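Local coordinates for protein STM4351 (Salmonella enterica, PDB 2Y7I) that binds arginine with high specificity as a periplasmic solute-binding protein of family 3, probably delivering it for uptake, at residues F21-A24 and I28-F31. Numbering follows the deposited sequence.
Sequences FVDA and IVGF. With ZN (zinc ion), chain F.
Phe21 and Val29 pair across a short antiparallel beta hairpin, strands 21-22 and 28-29, on the surface of this periplasmic binding protein. They form a hydrogen-bonded pair: Phe21 N donates to Val29 O at 2.9 Å, and Val29 N returns a bond to Phe21 O. The second is the straighter, 162° at its hydrogen. Phe21 O also receives a CA-H...O contact from Ile28 CA at 3.4 Å. Val22 and Ile28 make the next, non-hydrogen-bonded pair; their branched side chains suit extended backbone and turn to the face of the sheet opposite Phe21 and Val29, where both touch Ala14 and Ile28 also packs on Phe49 of strand 46-51.

The apolar contact is a CH-pi interaction. Phe21's chi1 of 65° tucks the ring in over its own backbone, and from there it leans across Val29 toward Gly30. One ring face then rests over Val29 CG2, 3.7 Å from the centroid and displaced toward the CE2-CZ rim. The beta-branch of Val29 divides the work: CG2 meets the ring while CG1 faces Asp23. Next along, Gly30 lies obliquely beside the ring and occupies the N-cap position just before helix 31-42; its phi of 139° suits a residue without a side chain, since a CB would crowd the preceding carbonyl oxygen.

Beyond the paired residues, Asp23 serves the turn and a metal together. Its OD1 accepts a hydrogen bond from Lys27 N, closing the loop, while OD2 binds a zinc ion at 2.1 Å alongside Asp25 OD1 and lies 3.7 Å from Val29 CG1.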
loop_
_atom_site.group_PDB
_atom_site.type_symbol
_atom_site.label_atom_id
_atom_site.label_comp_id
_atom_site.label_asym_id
_atom_site.label_seq_id
_atom_site.Cartn_x
_atom_site.Cartn_y
_atom_site.Cartn_z
ATOM N N PHE A 21 12.241 -15.125 8.131
ATOM C CA PHE A 21 13.449 -15.889 8.367
ATOM C C PHE A 21 13.980 -15.583 9.765
ATOM O O PHE A 21 13.422 -14.745 10.486
ATOM C CB PHE A 21 14.499 -15.622 7.272
ATOM C CG PHE A 21 15.021 -14.203 7.235
ATOM C CD1 PHE A 21 14.293 -13.190 6.607
ATOM C CD2 PHE A 21 16.268 -13.896 7.780
ATOM C CE1 PHE A 21 14.784 -11.892 6.542
ATOM C CE2 PHE A 21 16.765 -12.598 7.732
ATOM C CZ PHE A 21 16.017 -11.590 7.104
ATOM N N VAL A 22 15.042 -16.277 10.149
ATOM C CA VAL A 22 15.579 -16.172 11.497
ATOM C C VAL A 22 16.913 -15.447 11.404
ATOM O O VAL A 22 17.755 -15.796 10.576
ATOM C CB VAL A 22 15.731 -17.572 12.158
ATOM C CG1 VAL A 22 16.179 -17.454 13.603
ATOM C CG2 VAL A 22 14.400 -18.323 12.105
ATOM N N ASP A 23 17.084 -14.406 12.209
ATOM C CA ASP A 23 18.347 -13.664 12.214
ATOM C C ASP A 23 19.334 -14.297 13.188
ATOM O O ASP A 23 19.053 -15.349 13.765
ATOM C CB ASP A 23 18.120 -12.182 12.554
ATOM C CG ASP A 23 17.624 -11.968 13.967
ATOM O OD1 ASP A 23 17.692 -12.898 14.805
ATOM O OD2 ASP A 23 17.168 -10.842 14.257
ATOM N N ALA A 24 20.463 -13.614 13.393
ATOM C CA ALA A 24 21.579 -14.131 14.180
ATOM C C ALA A 24 21.267 -14.438 15.651
ATOM O O ALA A 24 21.879 -15.335 16.235
ATOM C CB ALA A 24 22.785 -13.191 14.069
ATOM N N ILE A 28 12.585 -13.901 14.658
ATOM C CA ILE A 28 11.883 -14.001 13.387
ATOM C C ILE A 28 11.713 -12.586 12.811
ATOM O O ILE A 28 11.229 -11.688 13.497
ATOM C CB ILE A 28 10.513 -14.709 13.549
ATOM C CG1 ILE A 28 10.690 -16.083 14.222
ATOM C CG2 ILE A 28 9.814 -14.869 12.197
ATOM C CD1 ILE A 28 9.386 -16.863 14.394
ATOM N N VAL A 29 12.136 -12.411 11.562
ATOM C CA VAL A 29 12.188 -11.099 10.914
ATOM C C VAL A 29 11.782 -11.235 9.447
ATOM O O VAL A 29 11.729 -12.337 8.907
ATOM C CB VAL A 29 13.624 -10.452 11.002
ATOM C CG1 VAL A 29 13.993 -10.100 12.436
ATOM C CG2 VAL A 29 14.681 -11.374 10.386
ATOM N N GLY A 30 11.495 -10.116 8.797
ATOM C CA GLY A 30 11.168 -10.156 7.387
ATOM C C GLY A 30 10.021 -9.243 7.002
ATOM O O GLY A 30 9.418 -8.579 7.856
ATOM N N PHE A 31 9.709 -9.236 5.708
ATOM C CA PHE A 31 8.615 -8.426 5.197
ATOM C C PHE A 31 7.299 -8.770 5.890
ATOM O O PHE A 31 6.604 -7.873 6.378
ATOM C CB PHE A 31 8.478 -8.587 3.690
ATOM C CG PHE A 31 7.337 -7.803 3.103
ATOM C CD1 PHE A 31 7.430 -6.426 2.946
ATOM C CD2 PHE A 31 6.177 -8.452 2.690
ATOM C CE1 PHE A 31 6.375 -5.697 2.382
ATOM C CE2 PHE A 31 5.122 -7.736 2.124
ATOM C CZ PHE A 31 5.224 -6.359 1.984
HETATM ZN ZN ZN F . 17.933 -10.092 16.082
#